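Local atomic coordinates of hypothetical protein EF2904 (Enterococcus faecalis, PDB entry 2AZ4), a protein that binds two zinc ions in a metallo-beta-lactamase fold and may be a metal-dependent nuclease acting on RNA, although its function has not been established. Residues L90-H94 with H167-S173; I119-L123 with Y261-V265; I162-D166 with R197-F203; M215-I220 with H382-L388; V265-A269 with L288-F293. All coordinates share one frame. Residues are numbered along the deposited sequence.

Overall arrangement
Contact 1 builds one zinc site of a two-zinc centre, in loops at strand ends of the two mixed sheets, its centre about 5 Å from that of the chain. Contact 3, about 11 Å away between centres, packs a helix on the strand leading into His167, linked by the backbone hydrogen bond Val165 N to Ala172 O (3.0 Å). Contact 4, about 16 Å away, brings His382 beside His167 (CE1 to CE1 3.9 Å). Contact 2 joins helix 114-123 of the zinc-binding part to the parallel-sheet region, tied to contact 1 by the backbone hydrogen bond Tyr170 N to Ala263 O (3.0 Å). Contact 5 packs two helices within that region and shares Val265 with contact 2, centres about 9 Å apart.

Contact 1 of 5, residues L90-H94 with H167-S173; sequences LSHAH and HDAYGAS. With ZN (zinc ion), chain C.
Loop 90-94, after strand 85-89, and the residues 167-173, which run into strand 173-179, meet around a zinc ion, with CA atoms 4.6 Å apart for His92-Ala172 and 4.9 Å for Ser91-Ser173. His167 (chi1 t) binds zinc through NE2 at 2.2 Å; His92 NE2 and His94 ND1 bind it at 2.3 Å. The edge of His167 faces the His92 ring (p rotamer) in an offset edge-to-face pair, centroids 4.6 Å apart and planes at 88°, while its ND1 bonds Gly381 O. Asp168 O and His94 NE2 share water 3. Ala169 CB lies over the face of the His94 ring (m rotamer), 3.8 Å from its centroid, a CH-pi contact. A type II turn runs from Ala169 to Ala172, with Gly171 at positive phi; Tyr170 O and Ala93 N are joined by water 2. Ala172 CA makes a CA-H...O contact of 3.5 Å with Ser91 O. Ser173 gives Ser91 O two hydrogen bonds, from N at 2.9 Å and OG at 3.0 Å. His92 ND1 donates to Ser91 OG at 2.6 Å, orienting the ligand. Asp189 and two waters complete the coordination, and His92, His94 and His167 form the three-histidine zinc site characteristic of the metallo-beta-lactamase fold.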
# COMPACT_ATOMS: atom_id res chain seq x y z
N LEU A 90 -9.12 -3.40 6.27
CA LEU A 90 -8.11 -2.68 5.53
C LEU A 90 -7.09 -3.67 4.95
O LEU A 90 -6.37 -4.34 5.69
CB LEU A 90 -7.45 -1.67 6.49
CG LEU A 90 -6.32 -0.74 6.13
CD1 LEU A 90 -6.58 0.05 4.84
CD2 LEU A 90 -6.01 0.17 7.34
N SER A 91 -7.06 -3.76 3.62
CA SER A 91 -6.23 -4.73 2.94
C SER A 91 -4.75 -4.51 3.25
O SER A 91 -4.04 -5.46 3.51
CB SER A 91 -6.49 -4.73 1.41
OG SER A 91 -5.90 -3.63 0.71
N HIS A 92 -4.32 -3.26 3.21
CA HIS A 92 -2.93 -2.89 3.48
C HIS A 92 -2.78 -1.38 3.73
O HIS A 92 -3.74 -0.60 3.58
CB HIS A 92 -1.98 -3.38 2.37
CG HIS A 92 -2.21 -2.75 1.02
ND1 HIS A 92 -3.40 -2.84 0.35
CD2 HIS A 92 -1.38 -2.04 0.22
CE1 HIS A 92 -3.30 -2.24 -0.82
NE2 HIS A 92 -2.09 -1.72 -0.92
N ALA A 93 -1.57 -0.96 4.10
CA ALA A 93 -1.29 0.40 4.57
C ALA A 93 -1.27 1.53 3.52
O ALA A 93 -1.42 2.73 3.87
CB ALA A 93 -0.00 0.41 5.37
N HIS A 94 -1.07 1.18 2.25
CA HIS A 94 -0.93 2.19 1.21
C HIS A 94 -2.00 3.27 1.27
O HIS A 94 -3.15 2.99 1.61
CB HIS A 94 -0.82 1.54 -0.19
CG HIS A 94 0.52 0.92 -0.45
ND1 HIS A 94 0.74 -0.02 -1.42
CD2 HIS A 94 1.73 1.13 0.14
CE1 HIS A 94 2.01 -0.39 -1.42
NE2 HIS A 94 2.63 0.30 -0.48
N HIS A 167 2.54 -8.43 -1.82
CA HIS A 167 2.44 -7.05 -2.34
C HIS A 167 3.67 -6.29 -1.79
O HIS A 167 4.36 -6.78 -0.90
CB HIS A 167 1.09 -6.42 -1.91
CG HIS A 167 0.82 -5.06 -2.48
ND1 HIS A 167 1.01 -4.75 -3.81
CD2 HIS A 167 0.34 -3.93 -1.90
CE1 HIS A 167 0.70 -3.48 -4.02
NE2 HIS A 167 0.28 -2.96 -2.88
N ASP A 168 3.99 -5.13 -2.34
CA ASP A 168 5.15 -4.39 -1.87
C ASP A 168 4.89 -3.65 -0.54
O ASP A 168 5.80 -3.02 -0.03
CB ASP A 168 5.73 -3.45 -2.95
CG ASP A 168 4.73 -2.42 -3.43
OD1 ASP A 168 3.54 -2.61 -3.16
OD2 ASP A 168 5.12 -1.40 -4.08
N ALA A 169 3.65 -3.68 -0.03
CA ALA A 169 3.38 -3.29 1.36
C ALA A 169 3.40 -4.57 2.18
O ALA A 169 2.63 -5.50 1.90
CB ALA A 169 2.01 -2.61 1.53
N TYR A 170 4.29 -4.63 3.16
CA TYR A 170 4.33 -5.75 4.10
C TYR A 170 3.02 -5.79 4.89
O TYR A 170 2.46 -4.75 5.21
CB TYR A 170 5.54 -5.64 5.04
CG TYR A 170 5.78 -6.90 5.84
CD1 TYR A 170 6.22 -8.08 5.22
CD2 TYR A 170 5.56 -6.93 7.22
CE1 TYR A 170 6.42 -9.25 5.95
CE2 TYR A 170 5.76 -8.11 7.97
CZ TYR A 170 6.19 -9.25 7.33
OH TYR A 170 6.41 -10.41 8.04
N GLY A 171 2.52 -6.99 5.16
CA GLY A 171 1.25 -7.19 5.85
C GLY A 171 -0.02 -7.08 5.01
O GLY A 171 -1.13 -7.03 5.54
N ALA A 172 0.16 -7.06 3.69
CA ALA A 172 -0.94 -6.94 2.72
C ALA A 172 -1.79 -8.19 2.74
O ALA A 172 -1.25 -9.30 2.91
CB ALA A 172 -0.40 -6.70 1.31
N SER A 173 -3.10 -8.01 2.56
CA SER A 173 -4.05 -9.11 2.63
C SER A 173 -5.17 -9.00 1.60
O SER A 173 -5.34 -7.94 0.96
CB SER A 173 -4.66 -9.19 4.02
OG SER A 173 -5.44 -8.03 4.28
ZN ZN C . -0.87 -1.06 -2.74
O HOH W 1 -3.85 -6.29 6.22
O HOH W 2 0.17 -3.15 4.82
O HOH W 3 5.45 -0.28 -0.23
O HOH W 4 -0.02 -0.15 -4.54
O HOH W 5 -1.82 1.01 -3.18

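Contact 2 of 5, residues I119-L123 with Y261-V265; sequences ILNSL and YPANV
The last turn of helix 114-123, residues 119-123, packs against residues 261-265, the loop after strand 256-260 and the first residue of helix 265-274. The loop makes a type I turn from Tyr261 to Asn264, closed by Asn264 N to Tyr261 O at 3.0 Å; Asn264 is at the N-cap of the following helix, OD1 making a weak hydrogen bond to Arg267 N. CA atoms are 6.0 Å apart for Ile119-Ala263 and 7.4 Å for Leu123-Pro262. One helical turn apart, Ile119 and Leu123 both point at the loop. Ile119 (chi1 and chi2 m) sets CG2 3.7 Å from Ala263 CB and presses CD1 within 3.2 Å of Val265 CG2 (chi1 t). Leu123 (chi1 m, chi2 t) straddles the turn: its CD1 is 4.3 Å from Ala263 CB, its CD2 4.0 Å from Pro262 CB and 4.3 Å from Tyr261 CZ (chi1 t). Ala263 also touches His94 of the zinc site. No hydrogen bond crosses this interface, so apolar packing and shape hold helix end and turn together here.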
# COMPACT_ATOMS: atom_id res chain seq x y z
N ILE A 119 3.01 -0.74 10.33
CA ILE A 119 3.42 0.09 9.18
C ILE A 119 2.74 1.46 9.19
O ILE A 119 3.38 2.50 9.12
CB ILE A 119 3.16 -0.67 7.82
CG1 ILE A 119 4.02 -1.94 7.71
CG2 ILE A 119 3.39 0.21 6.59
CD1 ILE A 119 5.48 -1.72 8.03
N LEU A 120 1.42 1.44 9.30
CA LEU A 120 0.60 2.63 9.18
C LEU A 120 0.95 3.62 10.28
O LEU A 120 1.11 4.82 10.02
CB LEU A 120 -0.87 2.22 9.29
CG LEU A 120 -2.00 2.88 8.53
CD1 LEU A 120 -1.58 3.53 7.19
CD2 LEU A 120 -3.09 1.84 8.32
N ASN A 121 1.07 3.11 11.51
CA ASN A 121 1.37 3.96 12.65
C ASN A 121 2.74 4.65 12.49
O ASN A 121 2.93 5.77 12.96
CB ASN A 121 1.28 3.18 13.96
CG ASN A 121 -0.11 3.20 14.55
OD1 ASN A 121 -0.86 2.25 14.40
ND2 ASN A 121 -0.47 4.30 15.17
N SER A 122 3.66 3.98 11.80
CA SER A 122 4.96 4.54 11.46
C SER A 122 4.87 5.52 10.27
O SER A 122 5.42 6.62 10.34
CB SER A 122 5.94 3.42 11.13
OG SER A 122 7.18 3.93 10.67
N LEU A 123 4.19 5.12 9.20
CA LEU A 123 3.95 6.04 8.09
C LEU A 123 3.37 7.37 8.59
O LEU A 123 3.73 8.44 8.08
CB LEU A 123 3.07 5.43 7.00
CG LEU A 123 3.67 4.30 6.14
CD1 LEU A 123 2.64 3.66 5.20
CD2 LEU A 123 4.88 4.77 5.35
N TYR A 261 10.61 2.77 -0.31
CA TYR A 261 9.38 3.24 0.31
C TYR A 261 9.20 2.46 1.60
O TYR A 261 9.31 1.26 1.57
CB TYR A 261 8.20 3.08 -0.65
CG TYR A 261 6.99 3.78 -0.10
CD1 TYR A 261 6.90 5.18 -0.14
CD2 TYR A 261 5.98 3.06 0.53
CE1 TYR A 261 5.80 5.85 0.42
CE2 TYR A 261 4.88 3.70 1.08
CZ TYR A 261 4.79 5.10 1.02
OH TYR A 261 3.70 5.76 1.56
N PRO A 262 8.92 3.13 2.74
CA PRO A 262 9.01 2.43 4.05
C PRO A 262 8.05 1.25 4.29
O PRO A 262 8.36 0.36 5.09
CB PRO A 262 8.73 3.55 5.07
CG PRO A 262 8.92 4.82 4.34
CD PRO A 262 8.52 4.54 2.91
N ALA A 263 6.91 1.24 3.62
CA ALA A 263 5.99 0.10 3.73
C ALA A 263 6.58 -1.21 3.18
O ALA A 263 6.13 -2.29 3.55
CB ALA A 263 4.62 0.42 3.10
N ASN A 264 7.58 -1.11 2.30
CA ASN A 264 8.27 -2.31 1.79
C ASN A 264 9.39 -2.77 2.71
O ASN A 264 10.58 -2.77 2.34
CB ASN A 264 8.80 -2.11 0.36
CG ASN A 264 8.96 -3.42 -0.37
OD1 ASN A 264 9.07 -4.49 0.25
ND2 ASN A 264 8.97 -3.36 -1.70
N VAL A 265 9.01 -3.20 3.91
CA VAL A 265 9.98 -3.48 4.97
C VAL A 265 10.86 -4.67 4.58
O VAL A 265 12.05 -4.69 4.89
CB VAL A 265 9.29 -3.76 6.31
CG1 VAL A 265 10.30 -3.63 7.43
CG2 VAL A 265 8.19 -2.73 6.58

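Contact 3 of 5, residues I162-D166 with R197-F203; sequences IVPVD and REETLAF
This is a buried helix-on-strand contact at the end of strand 158-164, where helix 197-207 covers the chain just before it enters the zinc-binding loop. Strand 162-164 and helix 197-203 run roughly antiparallel, their axes 142° apart in direction and 8.2 Å apart at closest approach; CA atoms are 4.7 Å apart for Val165-Thr200 and 6.6 Å for Val163-Phe203. Phe203, chi1 t, fills the apolar side: Val163 CG1 comes 4.0 Å from its CB near the ring edge, and Val165 CG2 lies 3.8 Å from its CG. Such helix-on-sheet packing belongs to the alpha-beta/beta-alpha sandwich of the metallo-beta-lactamase fold, here using the second mixed sheet. Beyond the strand, Asp166 N donates to Thr200 OG1 at 3.0 Å; with chi1 m, that hydroxyl also bonds Arg191 O. Asp166, chi1 t, forms a salt bridge with Arg191 and accepts from Gly194 N. Water 6 bridges Pro164 O and Glu199 O, donating to each at 2.5 Å. Pro164 CB lies 3.7 Å from Glu199 OE2, weakly ion-paired with Lys149.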
# COMPACT_ATOMS: atom_id res chain seq x y z
N ILE A 162 -9.15 -13.06 6.66
CA ILE A 162 -8.11 -12.14 6.20
C ILE A 162 -6.85 -12.92 5.83
O ILE A 162 -6.19 -13.52 6.66
CB ILE A 162 -7.86 -10.99 7.22
CG1 ILE A 162 -6.87 -9.97 6.66
CG2 ILE A 162 -7.44 -11.54 8.57
CD1 ILE A 162 -7.01 -8.58 7.31
N VAL A 163 -6.52 -12.89 4.55
CA VAL A 163 -5.55 -13.84 4.03
C VAL A 163 -4.39 -13.05 3.50
O VAL A 163 -4.62 -12.16 2.70
CB VAL A 163 -6.20 -14.65 2.86
CG1 VAL A 163 -5.19 -15.60 2.22
CG2 VAL A 163 -7.45 -15.45 3.36
N PRO A 164 -3.14 -13.39 3.88
CA PRO A 164 -1.95 -12.68 3.42
C PRO A 164 -1.73 -12.88 1.93
O PRO A 164 -1.94 -13.99 1.38
CB PRO A 164 -0.81 -13.32 4.22
CG PRO A 164 -1.32 -14.73 4.51
CD PRO A 164 -2.78 -14.50 4.80
N VAL A 165 -1.29 -11.81 1.29
CA VAL A 165 -1.07 -11.80 -0.12
C VAL A 165 0.25 -11.07 -0.39
O VAL A 165 0.62 -10.20 0.39
CB VAL A 165 -2.32 -11.16 -0.74
CG1 VAL A 165 -2.07 -9.78 -1.33
CG2 VAL A 165 -3.12 -12.16 -1.55
N ASP A 166 0.95 -11.44 -1.46
CA ASP A 166 2.24 -10.86 -1.80
C ASP A 166 1.99 -9.47 -2.44
O ASP A 166 1.26 -9.35 -3.43
CB ASP A 166 2.97 -11.87 -2.73
CG ASP A 166 4.19 -11.31 -3.47
OD1 ASP A 166 4.68 -10.20 -3.15
OD2 ASP A 166 4.65 -12.02 -4.43
N ARG A 197 5.79 -15.12 -3.04
CA ARG A 197 4.84 -15.49 -4.10
C ARG A 197 3.85 -16.59 -3.67
O ARG A 197 2.68 -16.63 -4.09
CB ARG A 197 5.60 -15.82 -5.40
CG ARG A 197 5.53 -17.25 -5.92
CD ARG A 197 6.35 -17.40 -7.20
NE ARG A 197 5.73 -18.34 -8.13
CZ ARG A 197 5.13 -17.98 -9.28
NH1 ARG A 197 4.59 -18.92 -10.05
NH2 ARG A 197 5.10 -16.71 -9.68
N GLU A 198 4.31 -17.46 -2.77
CA GLU A 198 3.50 -18.57 -2.28
C GLU A 198 2.30 -18.12 -1.45
O GLU A 198 1.31 -18.84 -1.39
CB GLU A 198 4.37 -19.53 -1.47
CG GLU A 198 5.47 -20.24 -2.26
CD GLU A 198 6.58 -19.31 -2.78
OE1 GLU A 198 6.96 -18.32 -2.10
OE2 GLU A 198 7.08 -19.60 -3.90
N GLU A 199 2.36 -16.93 -0.84
CA GLU A 199 1.16 -16.43 -0.13
C GLU A 199 0.06 -16.09 -1.11
O GLU A 199 -1.11 -16.34 -0.82
CB GLU A 199 1.42 -15.18 0.71
CG GLU A 199 2.45 -15.29 1.78
CD GLU A 199 2.61 -13.95 2.52
OE1 GLU A 199 2.52 -12.88 1.87
OE2 GLU A 199 2.82 -13.98 3.74
N THR A 200 0.41 -15.51 -2.26
CA THR A 200 -0.57 -15.24 -3.31
C THR A 200 -1.12 -16.58 -3.84
O THR A 200 -2.33 -16.74 -3.98
CB THR A 200 -0.02 -14.35 -4.45
OG1 THR A 200 0.27 -13.04 -3.95
CG2 THR A 200 -1.04 -14.21 -5.62
N LEU A 201 -0.22 -17.52 -4.11
CA LEU A 201 -0.65 -18.86 -4.55
C LEU A 201 -1.61 -19.53 -3.56
O LEU A 201 -2.64 -20.04 -3.97
CB LEU A 201 0.56 -19.78 -4.79
CG LEU A 201 1.43 -19.38 -5.98
CD1 LEU A 201 2.53 -20.43 -6.17
CD2 LEU A 201 0.59 -19.25 -7.27
N ALA A 202 -1.26 -19.52 -2.27
CA ALA A 202 -2.12 -20.06 -1.22
C ALA A 202 -3.46 -19.33 -1.17
O ALA A 202 -4.50 -19.95 -0.88
CB ALA A 202 -1.44 -20.01 0.13
N PHE A 203 -3.46 -18.04 -1.47
CA PHE A 203 -4.69 -17.26 -1.51
C PHE A 203 -5.61 -17.75 -2.64
O PHE A 203 -6.81 -17.88 -2.45
CB PHE A 203 -4.37 -15.76 -1.71
CG PHE A 203 -5.49 -14.99 -2.34
CD1 PHE A 203 -6.66 -14.72 -1.63
CD2 PHE A 203 -5.39 -14.55 -3.66
CE1 PHE A 203 -7.71 -14.01 -2.22
CE2 PHE A 203 -6.43 -13.85 -4.26
CZ PHE A 203 -7.60 -13.58 -3.53
O HOH W 6 -1.92 -16.52 1.59

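Contact 4 of 5, residues M215-I220 with H382-L388; sequences MEGVSI and HAIPEDL
In this metallo-beta-lactamase fold, strand 212-216 of the second mixed sheet leads into a bent loop that receives the start of helix 385-395. CA atoms are 7.6 Å apart for Gly217-Leu388 and 5.7 Å for both Ser219-Ile384 and Ile220-Pro385. Leu388 (chi1 m, chi2 t) is the main bump, and the loop curves round it: Met215, extended with all three chi angles t, brings CE within 3.5 Å of Leu388 CD2, Glu216 O lies 3.6 Å from that same CD2, and Ser219 OG and Ile220 CG2 reach Leu388 CD1 at 3.4 and 4.1 Å. Gly217 CA lies 4.4 Å from Leu388 CD1; a side chain here would point away from the helix and crowd Ile220 CD1. Next to this hollow, Ile220 CG2 rests on Pro385 CB at 3.8 Å, covering the first turn of the helix. A second bump is Val218, whose CB sits over the face of the His382 ring (chi1 m), 3.7 Å from its centroid in a CH-pi contact. That ring lies beside the zinc ligands Asp189 and His167, and its ND1 donates to Glu216 OE1 at 2.9 Å, a His-carboxylate pair; OE1 also accepts from Leu190 N. Water 7 plugs the remaining gap, bonded to Glu216 OE2, Ser219 N and Ala383 O. Beside it, Ser219 (chi1 p) closes the loop onto the helix start by donating from OG to Ala383 O at 2.7 Å.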
# COMPACT_ATOMS: atom_id res chain seq x y z
N MET A 215 -11.33 -7.89 -8.12
CA MET A 215 -9.89 -7.95 -8.38
C MET A 215 -9.29 -6.70 -9.00
O MET A 215 -9.83 -6.15 -9.98
CB MET A 215 -9.58 -9.18 -9.26
CG MET A 215 -8.12 -9.31 -9.74
SD MET A 215 -7.88 -10.95 -10.47
CE MET A 215 -6.15 -10.86 -10.93
N GLU A 216 -8.15 -6.27 -8.45
CA GLU A 216 -7.38 -5.16 -8.99
C GLU A 216 -6.91 -5.38 -10.44
O GLU A 216 -6.74 -6.53 -10.90
CB GLU A 216 -6.17 -4.85 -8.10
CG GLU A 216 -5.13 -5.95 -8.09
CD GLU A 216 -3.74 -5.43 -8.39
OE1 GLU A 216 -2.90 -5.43 -7.46
OE2 GLU A 216 -3.47 -5.03 -9.55
N GLY A 217 -6.73 -4.27 -11.15
CA GLY A 217 -6.22 -4.28 -12.51
C GLY A 217 -5.28 -3.12 -12.75
O GLY A 217 -5.39 -2.40 -13.75
N VAL A 218 -4.33 -2.94 -11.84
CA VAL A 218 -3.44 -1.79 -11.90
C VAL A 218 -2.49 -1.86 -13.11
O VAL A 218 -2.43 -0.92 -13.92
CB VAL A 218 -2.67 -1.59 -10.57
CG1 VAL A 218 -1.65 -0.47 -10.70
CG2 VAL A 218 -3.66 -1.30 -9.44
N SER A 219 -1.77 -2.98 -13.25
CA SER A 219 -0.72 -3.04 -14.27
C SER A 219 -1.24 -2.88 -15.71
O SER A 219 -0.54 -2.35 -16.56
CB SER A 219 0.11 -4.30 -14.15
OG SER A 219 -0.65 -5.44 -14.51
N ILE A 220 -2.46 -3.36 -15.97
CA ILE A 220 -3.06 -3.20 -17.31
C ILE A 220 -3.61 -1.78 -17.57
O ILE A 220 -4.07 -1.49 -18.68
CB ILE A 220 -4.19 -4.22 -17.55
CG1 ILE A 220 -5.17 -4.20 -16.37
CG2 ILE A 220 -3.63 -5.60 -17.81
CD1 ILE A 220 -6.49 -4.85 -16.65
N HIS A 382 2.53 -4.63 -8.04
CA HIS A 382 1.32 -5.15 -8.70
C HIS A 382 1.59 -6.28 -9.67
O HIS A 382 2.66 -6.33 -10.29
CB HIS A 382 0.55 -4.03 -9.41
CG HIS A 382 0.01 -3.01 -8.46
ND1 HIS A 382 -1.15 -3.19 -7.75
CD2 HIS A 382 0.49 -1.80 -8.09
CE1 HIS A 382 -1.37 -2.14 -6.98
NE2 HIS A 382 -0.39 -1.27 -7.18
N ALA A 383 0.64 -7.21 -9.77
CA ALA A 383 0.78 -8.37 -10.65
C ALA A 383 0.98 -7.86 -12.06
O ALA A 383 0.25 -6.97 -12.49
CB ALA A 383 -0.46 -9.24 -10.58
N ILE A 384 1.97 -8.38 -12.77
CA ILE A 384 2.14 -7.99 -14.17
C ILE A 384 0.93 -8.52 -15.00
O ILE A 384 0.23 -9.41 -14.54
CB ILE A 384 3.50 -8.48 -14.73
CG1 ILE A 384 3.53 -10.01 -14.83
CG2 ILE A 384 4.65 -7.96 -13.86
CD1 ILE A 384 4.85 -10.60 -15.41
N PRO A 385 0.65 -7.93 -16.19
CA PRO A 385 -0.59 -8.35 -16.89
C PRO A 385 -0.73 -9.88 -17.01
O PRO A 385 -1.78 -10.43 -16.68
CB PRO A 385 -0.45 -7.68 -18.26
CG PRO A 385 0.34 -6.42 -17.97
CD PRO A 385 1.36 -6.87 -16.93
N GLU A 386 0.34 -10.56 -17.42
CA GLU A 386 0.40 -12.03 -17.44
C GLU A 386 -0.03 -12.69 -16.14
O GLU A 386 -0.73 -13.72 -16.16
CB GLU A 386 1.85 -12.47 -17.73
CG GLU A 386 1.99 -13.67 -18.60
CD GLU A 386 3.32 -13.66 -19.35
OE1 GLU A 386 4.39 -13.87 -18.70
OE2 GLU A 386 3.31 -13.43 -20.58
N ASP A 387 0.40 -12.13 -15.01
CA ASP A 387 0.16 -12.77 -13.72
C ASP A 387 -1.27 -12.54 -13.26
O ASP A 387 -1.80 -13.34 -12.54
CB ASP A 387 1.19 -12.31 -12.68
CG ASP A 387 2.59 -12.89 -12.96
OD1 ASP A 387 2.67 -13.78 -13.83
OD2 ASP A 387 3.60 -12.47 -12.34
N LEU A 388 -1.86 -11.44 -13.71
CA LEU A 388 -3.28 -11.19 -13.46
C LEU A 388 -4.13 -12.30 -14.07
O LEU A 388 -4.96 -12.86 -13.40
CB LEU A 388 -3.69 -9.83 -14.02
CG LEU A 388 -3.21 -8.58 -13.27
CD1 LEU A 388 -3.47 -7.31 -14.08
CD2 LEU A 388 -3.84 -8.47 -11.88
O HOH W 7 -1.74 -5.42 -11.55

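Contact 5 of 5, residues V265-A269 with L288-F293; sequences VERFA and LLLEVF
Val265, at the first turn of helix 265-274, pushes its side chain between Leu288, Leu289 and Phe293 of helix 283-293. The two helices belong to the part of the fold built on a parallel beta-sheet: one follows strand 256-260, and strand 278-282 lies between them in the chain, making this a helix-helix contact within that alpha/beta part of the fold. Their short axes cross at -101°, nearly perpendicular, and come no closer than 10.5 Å, so the gap is bridged mainly by side chains; the nearest CA pair is Val265-Leu289 at 6.6 Å. With chi1 t, Val265 sets CG2 4.1 Å from Leu288 CD2 and CG1 3.7 Å from both Leu289 CD1 and Phe293 CE2. One turn on, Ala269 adds its methyl group: its CB lies 4.2 Å from Leu289 CD1 and 4.1 Å from Phe293 CE2. Leu289 (chi1 t, chi2 p) starts sideways yet reaches across to both residues. At the last residue of its helix, Phe293 (chi1 m) reaches its ring to Val265, Glu266 and Ala269. The same ring meets Tyr170 edge-to-face, and Val265 and Leu288 both touch Ile119 of helix 114-123, so the pair adjoins the zinc-binding domain. The contact has no hydrogen bond across it, and even Glu266 takes part through its aliphatic stem, with CG 3.5 Å from Phe293 CZ.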
# COMPACT_ATOMS: atom_id res chain seq x y z
N VAL A 265 9.01 -3.20 3.91
CA VAL A 265 9.98 -3.48 4.97
C VAL A 265 10.86 -4.67 4.58
O VAL A 265 12.05 -4.69 4.89
CB VAL A 265 9.29 -3.76 6.31
CG1 VAL A 265 10.30 -3.63 7.43
CG2 VAL A 265 8.19 -2.73 6.58
N GLU A 266 10.28 -5.64 3.88
CA GLU A 266 11.05 -6.82 3.48
C GLU A 266 12.13 -6.54 2.46
O GLU A 266 13.13 -7.25 2.44
CB GLU A 266 10.12 -7.91 2.94
CG GLU A 266 9.52 -8.80 4.00
CD GLU A 266 8.98 -10.09 3.40
OE1 GLU A 266 9.78 -11.02 3.16
OE2 GLU A 266 7.76 -10.14 3.14
N ARG A 267 11.92 -5.56 1.59
CA ARG A 267 12.99 -5.15 0.68
C ARG A 267 14.17 -4.60 1.49
O ARG A 267 15.31 -4.97 1.25
CB ARG A 267 12.52 -4.13 -0.37
CG ARG A 267 13.64 -3.70 -1.33
CD ARG A 267 13.18 -2.73 -2.44
NE ARG A 267 12.11 -3.29 -3.26
CZ ARG A 267 11.46 -2.61 -4.21
NH1 ARG A 267 11.82 -1.36 -4.48
NH2 ARG A 267 10.46 -3.18 -4.89
N PHE A 268 13.89 -3.73 2.47
CA PHE A 268 14.97 -3.24 3.35
C PHE A 268 15.67 -4.38 4.07
O PHE A 268 16.91 -4.46 4.04
CB PHE A 268 14.44 -2.22 4.34
CG PHE A 268 14.19 -0.88 3.74
CD1 PHE A 268 15.24 0.08 3.68
CD2 PHE A 268 12.94 -0.55 3.19
CE1 PHE A 268 15.02 1.35 3.12
CE2 PHE A 268 12.72 0.72 2.62
CZ PHE A 268 13.75 1.68 2.59
N ALA A 269 14.88 -5.27 4.66
CA ALA A 269 15.40 -6.49 5.28
C ALA A 269 16.31 -7.31 4.36
O ALA A 269 17.40 -7.74 4.78
CB ALA A 269 14.25 -7.35 5.85
N LEU A 288 11.27 0.96 12.58
CA LEU A 288 10.21 0.13 11.96
C LEU A 288 10.70 -1.31 11.74
O LEU A 288 9.99 -2.28 12.01
CB LEU A 288 9.77 0.73 10.61
CG LEU A 288 8.57 0.06 9.91
CD1 LEU A 288 7.34 -0.11 10.86
CD2 LEU A 288 8.19 0.84 8.65
N LEU A 289 11.91 -1.43 11.22
CA LEU A 289 12.51 -2.74 10.99
C LEU A 289 12.63 -3.54 12.28
O LEU A 289 12.42 -4.78 12.30
CB LEU A 289 13.89 -2.56 10.41
CG LEU A 289 14.48 -3.81 9.81
CD1 LEU A 289 13.87 -4.04 8.44
CD2 LEU A 289 15.95 -3.60 9.68
N LEU A 290 13.01 -2.84 13.34
CA LEU A 290 13.18 -3.45 14.65
C LEU A 290 11.81 -3.88 15.14
O LEU A 290 11.66 -4.99 15.63
CB LEU A 290 13.84 -2.46 15.63
CG LEU A 290 13.96 -2.86 17.11
CD1 LEU A 290 14.78 -4.16 17.29
CD2 LEU A 290 14.57 -1.72 17.93
N GLU A 291 10.81 -3.02 14.96
CA GLU A 291 9.47 -3.32 15.44
C GLU A 291 8.84 -4.53 14.75
O GLU A 291 8.31 -5.43 15.41
CB GLU A 291 8.57 -2.09 15.27
CG GLU A 291 7.22 -2.29 15.92
CD GLU A 291 6.26 -1.17 15.62
OE1 GLU A 291 6.69 -0.18 14.99
OE2 GLU A 291 5.07 -1.28 16.00
N VAL A 292 8.95 -4.57 13.42
CA VAL A 292 8.36 -5.61 12.58
C VAL A 292 9.14 -6.95 12.59
O VAL A 292 8.54 -8.02 12.68
CB VAL A 292 8.15 -5.08 11.11
CG1 VAL A 292 7.70 -6.19 10.18
CG2 VAL A 292 7.12 -3.97 11.09
N PHE A 293 10.47 -6.89 12.48
CA PHE A 293 11.30 -8.08 12.32
C PHE A 293 12.28 -8.38 13.46
O PHE A 293 12.93 -9.44 13.44
CB PHE A 293 12.11 -8.00 11.02
CG PHE A 293 11.27 -8.13 9.78
CD1 PHE A 293 10.41 -9.21 9.62
CD2 PHE A 293 11.34 -7.18 8.78
CE1 PHE A 293 9.64 -9.33 8.47
CE2 PHE A 293 10.55 -7.29 7.64
CZ PHE A 293 9.71 -8.37 7.48